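Uncharacterized protein (Staphylococcus aureus subsp. aureus Mu50, PDB 4QPV) is of unknown function but belongs to the DUF1672 family, with a fold built on a kinked-helix-beta-beta-beta repeat. Local coordinates at residues D139-V144 with K252-D257; E173-T178 with P219-T224; L258-Q263 with V284-H289. All coordinates share one frame; numbering follows the deposited sequence.

Contact 1 of 3, residues D139-V144 with K252-D257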
ATOM      1  N   ASP A 139      -8.487 -11.499  -3.086  1.00 26.17           N
ATOM      2  CA  ASP A 139      -9.496 -11.577  -2.020  1.00 26.04           C
ATOM      3  C   ASP A 139      -9.501 -12.986  -1.400  1.00 28.84           C
ATOM      4  O   ASP A 139      -9.616 -13.113  -0.184  1.00 26.71           O
ATOM      5  CB  ASP A 139     -10.873 -11.179  -2.537  1.00 28.51           C
ATOM      6  CG  ASP A 139     -11.007  -9.698  -2.905  1.00 31.16           C
ATOM      7  OD1 ASP A 139     -10.093  -8.894  -2.537  1.00 27.37           O
ATOM      8  OD2 ASP A 139     -12.062  -9.322  -3.482  1.00 34.26           O
ATOM      9  N   ASN A 140      -9.281 -14.039  -2.215  1.00 27.66           N
ATOM     10  CA  ASN A 140      -9.169 -15.396  -1.672  1.00 27.42           C
ATOM     11  C   ASN A 140      -7.956 -15.512  -0.766  1.00 29.90           C
ATOM     12  O   ASN A 140      -8.052 -16.160   0.274  1.00 29.33           O
ATOM     13  CB  ASN A 140      -9.083 -16.441  -2.760  1.00 26.53           C
ATOM     14  CG  ASN A 140     -10.365 -16.640  -3.505  1.00 41.37           C
ATOM     15  OD1 ASN A 140     -11.467 -16.352  -3.007  1.00 37.59           O
ATOM     16  ND2 ASN A 140     -10.240 -17.140  -4.724  1.00 34.26           N
ATOM     17  N   LEU A 141      -6.819 -14.888  -1.155  1.00 25.28           N
ATOM     18  CA  LEU A 141      -5.616 -14.899  -0.319  1.00 23.82           C
ATOM     19  C   LEU A 141      -5.902 -14.204   1.026  1.00 25.76           C
ATOM     20  O   LEU A 141      -5.503 -14.724   2.080  1.00 22.83           O
ATOM     21  CB  LEU A 141      -4.410 -14.238  -1.033  1.00 23.70           C
ATOM     22  CG  LEU A 141      -3.086 -14.143  -0.222  1.00 26.31           C
ATOM     23  CD1 LEU A 141      -2.586 -15.544   0.220  1.00 25.73           C
ATOM     24  CD2 LEU A 141      -1.999 -13.462  -1.029  1.00 25.97           C
ATOM     25  N   THR A 142      -6.615 -13.056   0.990  1.00 24.28           N
ATOM     26  CA  THR A 142      -6.945 -12.316   2.221  1.00 23.87           C
ATOM     27  C   THR A 142      -7.723 -13.215   3.189  1.00 25.86           C
ATOM     28  O   THR A 142      -7.372 -13.311   4.370  1.00 24.63           O
ATOM     29  CB  THR A 142      -7.728 -11.043   1.909  1.00 26.77           C
ATOM     30  OG1 THR A 142      -6.972 -10.275   0.969  1.00 24.97           O
ATOM     31  CG2 THR A 142      -8.005 -10.214   3.177  1.00 26.65           C
ATOM     32  N   GLU A 143      -8.732 -13.912   2.664  1.00 24.96           N
ATOM     33  CA  GLU A 143      -9.555 -14.839   3.424  1.00 24.33           C
ATOM     34  C   GLU A 143      -8.684 -15.972   4.051  1.00 27.90           C
ATOM     35  O   GLU A 143      -8.834 -16.272   5.235  1.00 26.29           O
ATOM     36  CB  GLU A 143     -10.638 -15.417   2.505  1.00 25.95           C
ATOM     37  CG  GLU A 143     -11.568 -16.388   3.208  1.00 27.97           C
ATOM     38  CD  GLU A 143     -12.440 -15.800   4.304  1.00 36.75           C
ATOM     39  OE1 GLU A 143     -12.608 -14.560   4.359  1.00 30.74           O
ATOM     40  OE2 GLU A 143     -12.984 -16.599   5.096  1.00 34.74           O
ATOM     41  N   VAL A 144      -7.757 -16.559   3.267  1.00 25.98           N
ATOM     42  CA  VAL A 144      -6.880 -17.642   3.750  1.00 25.40           C
ATOM     43  C   VAL A 144      -5.966 -17.123   4.883  1.00 26.95           C
ATOM     44  O   VAL A 144      -5.746 -17.830   5.866  1.00 28.17           O
ATOM     45  CB  VAL A 144      -6.068 -18.309   2.596  1.00 29.52           C
ATOM     46  CG1 VAL A 144      -5.042 -19.314   3.138  1.00 30.10           C
ATOM     47  CG2 VAL A 144      -6.999 -18.993   1.586  1.00 29.40           C
ATOM     48  N   LYS A 252      -5.695 -23.822  -4.333  1.00 36.25           N
ATOM     49  CA  LYS A 252      -5.831 -23.595  -5.770  1.00 37.12           C
ATOM     50  C   LYS A 252      -6.307 -22.186  -6.128  1.00 40.27           C
ATOM     51  O   LYS A 252      -5.897 -21.661  -7.162  1.00 40.77           O
ATOM     52  CB  LYS A 252      -6.788 -24.625  -6.394  1.00 40.79           C
ATOM     53  CG  LYS A 252      -6.262 -26.055  -6.318  1.00 54.70           C
ATOM     54  CD  LYS A 252      -7.167 -27.045  -7.053  1.00 68.13           C
ATOM     55  CE  LYS A 252      -7.290 -28.379  -6.344  1.00 80.25           C
ATOM     56  NZ  LYS A 252      -6.032 -29.172  -6.395  1.00 90.95           N
ATOM     57  N   ASN A 253      -7.152 -21.582  -5.289  1.00 36.06           N
ATOM     58  CA  ASN A 253      -7.827 -20.322  -5.600  1.00 36.23           C
ATOM     59  C   ASN A 253      -7.031 -19.040  -5.264  1.00 36.14           C
ATOM     60  O   ASN A 253      -7.553 -17.942  -5.475  1.00 35.63           O
ATOM     61  CB  ASN A 253      -9.190 -20.302  -4.887  1.00 39.52           C
ATOM     62  CG  ASN A 253      -9.127 -20.291  -3.369  1.00 69.53           C
ATOM     63  OD1 ASN A 253      -8.135 -20.692  -2.742  1.00 66.64           O
ATOM     64  ND2 ASN A 253     -10.217 -19.874  -2.744  1.00 61.72           N
ATOM     65  N   ILE A 254      -5.781 -19.161  -4.792  1.00 31.63           N
ATOM     66  CA  ILE A 254      -4.986 -17.980  -4.449  1.00 29.88           C
ATOM     67  C   ILE A 254      -4.039 -17.596  -5.638  1.00 35.18           C
ATOM     68  O   ILE A 254      -3.996 -18.338  -6.635  1.00 35.12           O
ATOM     69  CB  ILE A 254      -4.252 -18.140  -3.090  1.00 31.19           C
ATOM     70  CG1 ILE A 254      -3.170 -19.244  -3.117  1.00 31.79           C
ATOM     71  CG2 ILE A 254      -5.256 -18.320  -1.932  1.00 30.76           C
ATOM     72  CD1 ILE A 254      -2.073 -19.051  -1.942  1.00 26.58           C
ATOM     73  N   PRO A 255      -3.293 -16.453  -5.566  1.00 32.36           N
ATOM     74  CA  PRO A 255      -2.505 -16.014  -6.732  1.00 33.04           C
ATOM     75  C   PRO A 255      -1.222 -16.806  -7.043  1.00 36.01           C
ATOM     76  O   PRO A 255      -0.106 -16.312  -6.858  1.00 35.15           O
ATOM     77  CB  PRO A 255      -2.191 -14.544  -6.418  1.00 34.14           C
ATOM     78  CG  PRO A 255      -3.168 -14.154  -5.335  1.00 36.85           C
ATOM     79  CD  PRO A 255      -3.291 -15.405  -4.527  1.00 32.45           C
ATOM     80  N   HIS A 256      -1.397 -17.986  -7.661  1.00 33.15           N
ATOM     81  CA  HIS A 256      -0.289 -18.798  -8.178  1.00 33.47           C
ATOM     82  C   HIS A 256       0.477 -18.049  -9.278  1.00 37.91           C
ATOM     83  O   HIS A 256       1.688 -18.215  -9.383  1.00 38.10           O
ATOM     84  CB  HIS A 256      -0.815 -20.127  -8.736  1.00 34.84           C
ATOM     85  CG  HIS A 256      -1.191 -21.095  -7.662  1.00 37.42           C
ATOM     86  ND1 HIS A 256      -0.429 -22.223  -7.408  1.00 39.75           N
ATOM     87  CD2 HIS A 256      -2.234 -21.066  -6.802  1.00 38.22           C
ATOM     88  CE1 HIS A 256      -1.031 -22.841  -6.406  1.00 38.59           C
ATOM     89  NE2 HIS A 256      -2.124 -22.181  -6.011  1.00 38.08           N
ATOM     90  N   ASP A 257      -0.228 -17.217 -10.081  1.00 34.81           N
ATOM     91  CA  ASP A 257       0.363 -16.458 -11.190  1.00 36.62           C
ATOM     92  C   ASP A 257       1.086 -15.164 -10.730  1.00 39.77           C
ATOM     93  O   ASP A 257       1.640 -14.459 -11.575  1.00 40.04           O
ATOM     94  CB  ASP A 257      -0.708 -16.123 -12.256  1.00 39.02           C
ATOM     95  CG  ASP A 257      -1.903 -15.316 -11.757  1.00 46.62           C
ATOM     96  OD1 ASP A 257      -1.918 -14.937 -10.556  1.00 43.58           O
ATOM     97  OD2 ASP A 257      -2.825 -15.069 -12.562  1.00 53.97           O
TER

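Contact 2 of 3, residues E173-T178 with P219-T224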
ATOM      1  N   GLU A 173      -4.684  -5.535   5.989  1.00 20.84           N
ATOM      2  CA  GLU A 173      -4.061  -5.859   7.276  0.50 21.03           C
ATOM      3  C   GLU A 173      -2.894  -6.842   7.135  1.00 24.84           C
ATOM      4  O   GLU A 173      -1.938  -6.770   7.904  1.00 23.94           O
ATOM      5  CB  GLU A 173      -5.102  -6.483   8.226  0.50 22.19           C
ATOM      6  CG  GLU A 173      -6.250  -5.566   8.619  0.50 27.69           C
ATOM      7  CD  GLU A 173      -7.453  -6.321   9.148  0.50 37.15           C
ATOM      8  OE1 GLU A 173      -8.136  -6.992   8.342  0.50 29.07           O
ATOM      9  OE2 GLU A 173      -7.710  -6.252  10.371  0.50 26.18           O
ATOM     10  N   TYR A 174      -2.988  -7.768   6.157  1.00 22.19           N
ATOM     11  CA  TYR A 174      -2.060  -8.879   6.002  1.00 21.02           C
ATOM     12  C   TYR A 174      -0.989  -8.780   4.935  1.00 24.23           C
ATOM     13  O   TYR A 174       0.016  -9.475   5.078  1.00 23.34           O
ATOM     14  CB  TYR A 174      -2.892 -10.163   5.752  1.00 22.00           C
ATOM     15  CG  TYR A 174      -3.880 -10.399   6.869  1.00 23.52           C
ATOM     16  CD1 TYR A 174      -3.464 -10.914   8.096  1.00 25.78           C
ATOM     17  CD2 TYR A 174      -5.217 -10.017   6.739  1.00 23.87           C
ATOM     18  CE1 TYR A 174      -4.349 -11.041   9.167  1.00 26.67           C
ATOM     19  CE2 TYR A 174      -6.109 -10.132   7.809  1.00 25.63           C
ATOM     20  CZ  TYR A 174      -5.674 -10.667   9.013  1.00 30.97           C
ATOM     21  OH  TYR A 174      -6.528 -10.773  10.082  1.00 29.54           O
ATOM     22  N   TYR A 175      -1.182  -7.995   3.878  1.00 22.33           N
ATOM     23  CA  TYR A 175      -0.166  -7.909   2.832  1.00 20.58           C
ATOM     24  C   TYR A 175      -0.298  -6.646   2.029  1.00 24.23           C
ATOM     25  O   TYR A 175      -1.308  -5.931   2.113  1.00 21.61           O
ATOM     26  CB  TYR A 175      -0.211  -9.148   1.883  1.00 21.07           C
ATOM     27  CG  TYR A 175      -1.480  -9.284   1.058  1.00 22.34           C
ATOM     28  CD1 TYR A 175      -1.638  -8.580  -0.136  1.00 23.30           C
ATOM     29  CD2 TYR A 175      -2.490 -10.162   1.438  1.00 22.37           C
ATOM     30  CE1 TYR A 175      -2.788  -8.723  -0.914  1.00 25.32           C
ATOM     31  CE2 TYR A 175      -3.633 -10.337   0.653  1.00 23.43           C
ATOM     32  CZ  TYR A 175      -3.789  -9.594  -0.508  1.00 29.32           C
ATOM     33  OH  TYR A 175      -4.933  -9.723  -1.263  1.00 27.67           O
ATOM     34  N   TYR A 176       0.735  -6.382   1.229  1.00 22.16           N
ATOM     35  CA  TYR A 176       0.700  -5.277   0.284  1.00 23.23           C
ATOM     36  C   TYR A 176       1.162  -5.821  -1.074  1.00 27.25           C
ATOM     37  O   TYR A 176       1.854  -6.865  -1.148  1.00 25.25           O
ATOM     38  CB  TYR A 176       1.511  -4.066   0.764  1.00 25.26           C
ATOM     39  CG  TYR A 176       2.998  -4.326   0.835  1.00 29.48           C
ATOM     40  CD1 TYR A 176       3.563  -4.952   1.945  1.00 31.36           C
ATOM     41  CD2 TYR A 176       3.844  -3.958  -0.212  1.00 32.35           C
ATOM     42  CE1 TYR A 176       4.927  -5.215   2.010  1.00 32.42           C
ATOM     43  CE2 TYR A 176       5.216  -4.209  -0.155  1.00 33.91           C
ATOM     44  CZ  TYR A 176       5.754  -4.828   0.964  1.00 41.20           C
ATOM     45  OH  TYR A 176       7.099  -5.092   1.026  1.00 43.37           O
ATOM     46  N   LEU A 177       0.743  -5.131  -2.145  1.00 24.67           N
ATOM     47  CA  LEU A 177       1.031  -5.506  -3.527  1.00 25.17           C
ATOM     48  C   LEU A 177       1.881  -4.389  -4.167  1.00 28.86           C
ATOM     49  O   LEU A 177       1.605  -3.209  -3.933  1.00 28.36           O
ATOM     50  CB  LEU A 177      -0.336  -5.697  -4.243  1.00 25.86           C
ATOM     51  CG  LEU A 177      -0.395  -6.080  -5.727  1.00 32.12           C
ATOM     52  CD1 LEU A 177      -0.113  -7.523  -5.924  1.00 33.62           C
ATOM     53  CD2 LEU A 177      -1.800  -5.873  -6.255  1.00 35.00           C
ATOM     54  N   THR A 178       2.915  -4.759  -4.931  1.00 28.32           N
ATOM     55  CA  THR A 178       3.818  -3.810  -5.593  0.50 29.31           C
ATOM     56  C   THR A 178       3.744  -4.018  -7.108  1.00 36.04           C
ATOM     57  O   THR A 178       3.845  -5.161  -7.568  1.00 38.79           O
ATOM     58  CB  THR A 178       5.265  -3.973  -5.053  0.50 37.49           C
ATOM     59  OG1 THR A 178       5.254  -3.893  -3.620  0.50 33.84           O
ATOM     60  CG2 THR A 178       6.243  -2.927  -5.623  0.50 34.88           C
ATOM     61  N   PRO A 219       3.495  -8.865 -10.632  1.00 32.35           N
ATOM     62  CA  PRO A 219       3.419  -8.101  -9.375  1.00 30.90           C
ATOM     63  C   PRO A 219       3.832  -8.964  -8.176  1.00 33.98           C
ATOM     64  O   PRO A 219       3.738 -10.196  -8.218  1.00 32.65           O
ATOM     65  CB  PRO A 219       1.940  -7.713  -9.271  1.00 31.67           C
ATOM     66  CG  PRO A 219       1.382  -7.882 -10.635  1.00 37.61           C
ATOM     67  CD  PRO A 219       2.171  -8.972 -11.279  1.00 34.96           C
ATOM     68  N   TYR A 220       4.311  -8.309  -7.119  1.00 31.79           N
ATOM     69  CA  TYR A 220       4.749  -8.977  -5.903  1.00 31.36           C
ATOM     70  C   TYR A 220       3.751  -8.764  -4.782  1.00 32.49           C
ATOM     71  O   TYR A 220       3.350  -7.625  -4.521  1.00 30.80           O
ATOM     72  CB  TYR A 220       6.122  -8.436  -5.458  1.00 32.99           C
ATOM     73  CG  TYR A 220       7.283  -8.882  -6.316  1.00 38.05           C
ATOM     74  CD1 TYR A 220       7.576  -8.242  -7.519  1.00 41.29           C
ATOM     75  CD2 TYR A 220       8.133  -9.899  -5.895  1.00 39.77           C
ATOM     76  CE1 TYR A 220       8.641  -8.661  -8.321  1.00 44.08           C
ATOM     77  CE2 TYR A 220       9.207 -10.318  -6.682  1.00 42.54           C
ATOM     78  CZ  TYR A 220       9.460  -9.695  -7.893  1.00 51.52           C
ATOM     79  OH  TYR A 220      10.537 -10.105  -8.648  1.00 55.53           O
ATOM     80  N   VAL A 221       3.380  -9.858  -4.108  1.00 28.75           N
ATOM     81  CA  VAL A 221       2.561  -9.849  -2.894  1.00 28.23           C
ATOM     82  C   VAL A 221       3.507 -10.173  -1.722  1.00 31.11           C
ATOM     83  O   VAL A 221       4.153 -11.211  -1.755  1.00 30.56           O
ATOM     84  CB  VAL A 221       1.374 -10.841  -2.945  1.00 32.20           C
ATOM     85  CG1 VAL A 221       0.656 -10.902  -1.596  1.00 31.05           C
ATOM     86  CG2 VAL A 221       0.401 -10.490  -4.062  1.00 32.37           C
ATOM     87  N   VAL A 222       3.614  -9.287  -0.721  1.00 28.27           N
ATOM     88  CA  VAL A 222       4.472  -9.525   0.452  1.00 28.07           C
ATOM     89  C   VAL A 222       3.606  -9.411   1.714  1.00 26.53           C
ATOM     90  O   VAL A 222       2.985  -8.373   1.919  1.00 23.98           O
ATOM     91  CB  VAL A 222       5.711  -8.560   0.508  1.00 34.63           C
ATOM     92  CG1 VAL A 222       6.605  -8.893   1.698  1.00 34.90           C
ATOM     93  CG2 VAL A 222       6.531  -8.607  -0.790  1.00 35.96           C
ATOM     94  N   THR A 223       3.574 -10.448   2.554  1.00 23.33           N
ATOM     95  CA  THR A 223       2.784 -10.383   3.791  1.00 22.11           C
ATOM     96  C   THR A 223       3.482  -9.492   4.847  1.00 25.46           C
ATOM     97  O   THR A 223       4.700  -9.274   4.782  1.00 25.75           O
ATOM     98  CB  THR A 223       2.428 -11.772   4.372  1.00 28.65           C
ATOM     99  OG1 THR A 223       3.595 -12.390   4.949  1.00 28.20           O
ATOM    100  CG2 THR A 223       1.692 -12.689   3.362  1.00 30.41           C
ATOM    101  N   THR A 224       2.687  -8.980   5.801  1.00 22.86           N
ATOM    102  CA  THR A 224       3.140  -8.120   6.910  1.00 22.35           C
ATOM    103  C   THR A 224       2.516  -8.726   8.151  1.00 26.58           C
ATOM    104  O   THR A 224       1.478  -8.264   8.632  1.00 25.50           O
ATOM    105  CB  THR A 224       2.741  -6.632   6.688  1.00 26.78           C
ATOM    106  OG1 THR A 224       1.310  -6.533   6.598  1.00 25.72           O
ATOM    107  CG2 THR A 224       3.413  -6.009   5.444  1.00 26.67           C
TER

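Contact 3 of 3, residues L258-Q263 with V284-H289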
ATOM      1  N   LEU A 258       1.080 -14.840  -9.411  1.00 35.04           N
ATOM      2  CA  LEU A 258       1.816 -13.670  -8.921  1.00 33.27           C
ATOM      3  C   LEU A 258       3.047 -14.123  -8.145  1.00 35.62           C
ATOM      4  O   LEU A 258       3.177 -15.307  -7.842  1.00 33.36           O
ATOM      5  CB  LEU A 258       0.927 -12.752  -8.023  1.00 31.80           C
ATOM      6  CG  LEU A 258      -0.348 -12.182  -8.657  1.00 37.30           C
ATOM      7  CD1 LEU A 258      -1.064 -11.235  -7.690  1.00 36.61           C
ATOM      8  CD2 LEU A 258      -0.057 -11.460  -9.974  1.00 39.32           C
ATOM      9  N   ASN A 259       3.950 -13.183  -7.815  1.00 33.79           N
ATOM     10  CA  ASN A 259       5.075 -13.481  -6.917  1.00 33.61           C
ATOM     11  C   ASN A 259       4.520 -13.294  -5.514  1.00 35.22           C
ATOM     12  O   ASN A 259       3.935 -12.243  -5.234  1.00 34.39           O
ATOM     13  CB  ASN A 259       6.279 -12.595  -7.191  1.00 34.99           C
ATOM     14  CG  ASN A 259       6.885 -12.856  -8.534  1.00 48.82           C
ATOM     15  OD1 ASN A 259       7.203 -13.996  -8.865  1.00 46.71           O
ATOM     16  ND2 ASN A 259       6.997 -11.821  -9.360  1.00 41.25           N
ATOM     17  N   VAL A 260       4.539 -14.356  -4.692  1.00 31.25           N
ATOM     18  CA  VAL A 260       3.957 -14.290  -3.348  1.00 28.65           C
ATOM     19  C   VAL A 260       5.023 -14.725  -2.343  1.00 31.54           C
ATOM     20  O   VAL A 260       5.616 -15.787  -2.487  1.00 30.90           O
ATOM     21  CB  VAL A 260       2.633 -15.101  -3.213  1.00 32.23           C
ATOM     22  CG1 VAL A 260       2.070 -15.026  -1.783  1.00 30.87           C
ATOM     23  CG2 VAL A 260       1.581 -14.614  -4.224  1.00 31.76           C
ATOM     24  N   SER A 261       5.226 -13.900  -1.313  1.00 29.64           N
ATOM     25  CA  SER A 261       6.246 -14.112  -0.284  1.00 30.09           C
ATOM     26  C   SER A 261       5.646 -13.937   1.113  1.00 30.94           C
ATOM     27  O   SER A 261       4.932 -12.967   1.391  1.00 30.17           O
ATOM     28  CB  SER A 261       7.394 -13.120  -0.512  1.00 36.98           C
ATOM     29  OG  SER A 261       8.378 -13.138   0.506  1.00 52.18           O
ATOM     30  N   LEU A 262       5.985 -14.863   2.001  1.00 27.56           N
ATOM     31  CA  LEU A 262       5.525 -14.842   3.371  1.00 27.10           C
ATOM     32  C   LEU A 262       6.586 -14.186   4.255  1.00 29.91           C
ATOM     33  O   LEU A 262       7.742 -14.617   4.255  1.00 30.46           O
ATOM     34  CB  LEU A 262       5.306 -16.324   3.754  1.00 28.47           C
ATOM     35  CG  LEU A 262       4.369 -16.731   4.869  1.00 34.05           C
ATOM     36  CD1 LEU A 262       2.938 -16.158   4.685  1.00 33.48           C
ATOM     37  CD2 LEU A 262       4.319 -18.252   4.964  1.00 32.73           C
ATOM     38  N   GLN A 263       6.206 -13.118   4.980  1.00 26.02           N
ATOM     39  CA  GLN A 263       7.059 -12.458   5.961  1.00 25.36           C
ATOM     40  C   GLN A 263       6.337 -12.398   7.288  1.00 27.55           C
ATOM     41  O   GLN A 263       5.134 -12.124   7.330  1.00 25.08           O
ATOM     42  CB  GLN A 263       7.512 -11.046   5.559  1.00 26.48           C
ATOM     43  CG  GLN A 263       8.524 -11.009   4.406  1.00 33.60           C
ATOM     44  CD  GLN A 263       9.111  -9.619   4.206  1.00 46.94           C
ATOM     45  OE1 GLN A 263       8.677  -8.634   4.789  1.00 48.11           O
ATOM     46  NE2 GLN A 263      10.097  -9.500   3.349  1.00 40.52           N
ATOM     47  N   VAL A 284       9.795 -16.434   3.676  1.00 29.77           N
ATOM     48  CA  VAL A 284       9.659 -17.737   3.007  1.00 30.35           C
ATOM     49  C   VAL A 284       8.915 -17.523   1.690  1.00 35.33           C
ATOM     50  O   VAL A 284       7.808 -16.978   1.692  1.00 33.64           O
ATOM     51  CB  VAL A 284       8.983 -18.835   3.876  1.00 33.32           C
ATOM     52  CG1 VAL A 284       8.809 -20.121   3.085  1.00 33.85           C
ATOM     53  CG2 VAL A 284       9.765 -19.104   5.162  1.00 33.41           C
ATOM     54  N   GLY A 285       9.515 -17.964   0.581  1.00 33.51           N
ATOM     55  CA  GLY A 285       8.868 -17.857  -0.723  1.00 34.36           C
ATOM     56  C   GLY A 285       7.661 -18.778  -0.810  1.00 36.40           C
ATOM     57  O   GLY A 285       7.675 -19.880  -0.246  1.00 35.18           O
ATOM     58  N   VAL A 286       6.578 -18.304  -1.454  1.00 29.55           N
ATOM     59  CA  VAL A 286       5.386 -19.121  -1.669  1.00 28.64           C
ATOM     60  C   VAL A 286       5.336 -19.430  -3.183  1.00 32.84           C
ATOM     61  O   VAL A 286       5.436 -20.595  -3.580  1.00 32.97           O
ATOM     62  CB  VAL A 286       4.072 -18.497  -1.126  1.00 31.77           C
ATOM     63  CG1 VAL A 286       2.876 -19.408  -1.416  1.00 32.00           C
ATOM     64  CG2 VAL A 286       4.179 -18.195   0.377  1.00 30.58           C
ATOM     65  N   PHE A 287       5.222 -18.371  -4.013  1.00 30.78           N
ATOM     66  CA  PHE A 287       5.225 -18.478  -5.475  1.00 33.03           C
ATOM     67  C   PHE A 287       6.262 -17.534  -6.039  1.00 38.89           C
ATOM     68  O   PHE A 287       6.329 -16.391  -5.609  1.00 35.93           O
ATOM     69  CB  PHE A 287       3.836 -18.153  -6.078  1.00 34.11           C
ATOM     70  CG  PHE A 287       2.698 -18.952  -5.506  1.00 33.45           C
ATOM     71  CD1 PHE A 287       2.704 -20.347  -5.563  1.00 35.48           C
ATOM     72  CD2 PHE A 287       1.609 -18.314  -4.923  1.00 32.92           C
ATOM     73  CE1 PHE A 287       1.652 -21.083  -5.027  1.00 35.28           C
ATOM     74  CE2 PHE A 287       0.558 -19.056  -4.386  1.00 34.89           C
ATOM     75  CZ  PHE A 287       0.588 -20.435  -4.443  1.00 33.35           C
ATOM     76  N   ASN A 288       7.065 -17.995  -6.998  1.00 39.71           N
ATOM     77  CA  ASN A 288       8.075 -17.121  -7.597  1.00 42.01           C
ATOM     78  C   ASN A 288       8.208 -17.406  -9.084  1.00 47.75           C
ATOM     79  O   ASN A 288       8.248 -18.566  -9.494  1.00 47.71           O
ATOM     80  CB  ASN A 288       9.427 -17.242  -6.889  1.00 45.96           C
ATOM     81  CG  ASN A 288      10.318 -16.060  -7.168  1.00 76.17           C
ATOM     82  OD1 ASN A 288      11.167 -16.097  -8.058  1.00 72.04           O
ATOM     83  ND2 ASN A 288      10.110 -14.963  -6.449  1.00 69.61           N
ATOM     84  N   HIS A 289       8.272 -16.335  -9.889  1.00 45.61           N
ATOM     85  CA  HIS A 289       8.325 -16.444 -11.346  1.00 47.48           C
ATOM     86  C   HIS A 289       9.593 -15.817 -11.953  1.00 54.13           C
ATOM     87  O   HIS A 289       9.680 -15.724 -13.179  1.00 56.43           O
ATOM     88  CB  HIS A 289       7.061 -15.781 -11.942  1.00 47.21           C
ATOM     89  CG  HIS A 289       5.787 -16.386 -11.436  1.00 48.64           C
ATOM     90  ND1 HIS A 289       5.241 -17.519 -12.021  1.00 50.73           N
ATOM     91  CD2 HIS A 289       5.014 -16.020 -10.386  1.00 47.68           C
ATOM     92  CE1 HIS A 289       4.149 -17.790 -11.325  1.00 48.68           C
ATOM     93  NE2 HIS A 289       3.973 -16.913 -10.330  1.00 47.30           N
TER

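Contact 1 of 3, residues D139-V144 with K252-D257
N140 and L141, on one side of helix 135-147, meet N253, I254 and P255 of the loop that leads from helix 234-249 into strand 259-265. This is a helix-on-loop packing contact within the kinked-helix-beta-beta-beta repeat fold, with one polar bond at its outer end and an aliphatic cluster further in. The N140 side chain leans back beside its own backbone N, CG anti to the carbonyl carbon (chi1 -71°), and its amide lies over that of N253, the two planes stacked 27° apart. N140 CG and N253 ND2 are 3.3 Å from each other. The two amide nitrogens do not bond to one another, both being donors; instead N140 ND2 gives a nearly straight hydrogen bond of 2.9 Å to N253 O. The acceptor lies almost in the N140 amide plane, whereas the donor sits above the plane of the N253 carbonyl.

I254 has CG1 between the backbone N and the carbonyl carbon (chi1 66°) and CG2 beside the backbone N. That methyl rests on the helix backbone, with I254 CG2 3.8 Å from L141 CA, and V144 CG2 comes to 4.0 Å from the same I254 CG2, the two side chains crossing at about a right angle. The I254 CD1 branch reaches L141 CD1 at 4.2 Å. L248 of helix 234-249 touches both V144 and I254 and so adds to the apolar cluster, while Y175 of strand 175-178 packs against L141. P255 centres an inverse gamma turn, closed by a hydrogen bond from H256 N to I254 O, and its ring also touches E137 and L138 one turn back along the helix. Within the contact it is the ring carbon P255 CD that meets L141 CB, at 3.8 Å.

Contact 2 of 3, residues E173-T178 with P219-T224
Y176 and V222 form a hydrogen-bonded pair in the antiparallel ladder that joins strand 175-178 to strand 220-227 in the mixed sheet. Backbone bonds come first: Y176 and V222 exchange two, T178 and Y220 two more, and T224 N adds a fifth to Y174 O at 2.8 Å. The CA atoms of the non-hydrogen-bonded pairs lie closer together, and L177 CA makes a CA-H...O contact of 3.3 Å to Y220 O.

Apolar contacts divide between the two faces. On the face of Y175, L177 and V221, V221 splits its methyls: CG1 lies 3.6 Å from Y175 CD1, and CG2 lies 3.5 Å from L177 CD1. Helix 135-147 covers Y175 here, and Y175 OH bonds to L138 O; helix 116-133 touches L177. On the other face the Y176 ring, with CG between the backbone N and the carbonyl carbon (chi1 66°), lies alongside V222, its CE1 3.7 Å from V222 CB. The T224 and Y176 side chains cross at about a right angle, and the methyl T224 CG2 meets the ring edge, near the ring plane, 3.7 Å from Y176 CD1.

Contact 3 of 3, residues L258-Q263 with V284-H289
L258 meets H289 and F287 where the chain enters strand 259-265. Its carbonyl O lies at the edge of the H289 imidazole and takes a weak, strongly bent bond from H289 NE2, whose stronger partner is H256 O; F287 CB also approaches L258 O, at 3.4 Å. Next, N259 has CG beside its backbone N (chi1 -66°), and the end of the side chain comes near the other segment, where N259 OD1 accepts H289 N at 2.8 Å, nearly along the C=O axis. A side-chain oxygen thus holds the backbone of the departing segment, with the N259 amide 52° from the imidazole plane.

At V260 the backbone grips two residues at once. V260 O receives both V286 N, at 2.9 Å, and F287 N, at 3.0 Å, while V260 N bonds to F287 O. The side chains of V260 and F287 run side by side, and V260 CG2 sits at the edge of the phenyl ring, 3.8 Å from F287 CD2. Over the centre of one face of that ring lies V286 CG1, 3.7 Å above the plane. H256 meets the F287 ring as well.

S261 and G285 form a non-hydrogen-bonded antiparallel pair, one residue out of step with the V260 pairing. L262 then resumes the ladder, exchanging two backbone bonds with V284. L262 CB lies 3.3 Å from V284 O. On its way past the bulge, L262 CB also comes to 4.0 Å from V286 CG2. Helix 234-249 covers this side, F244 touching L262, and I238 and M241 touching V284. The extra residue opposite V260, with both V286 and F287 facing one partner, is a classic beta bulge in an antiparallel strand pair.

All three contacts cluster around the mixed sheet, their centres 10 to 12 Å apart. Contacts 2 and 3 are neighbouring strand pairs in that sheet: strands 220-227 and 259-265 lie next to each other in parallel, joined among others by a probable hydrogen bond, V221 N to N259 O (2.7 Å), with 175-178 and 282-285 paired to their far edges. Helix 135-147, in contact 1, packs on the sheet, L141 CD2 lying 3.7 Å from V221 CG1. Along the chain, contact 2 is nested within the loop that contact 1 closes, and contact 3 follows. The loop 252-257 runs directly into strand 259-265, so H256 O reaches H289 NE2 and the C-terminal segment is tied back to this loop.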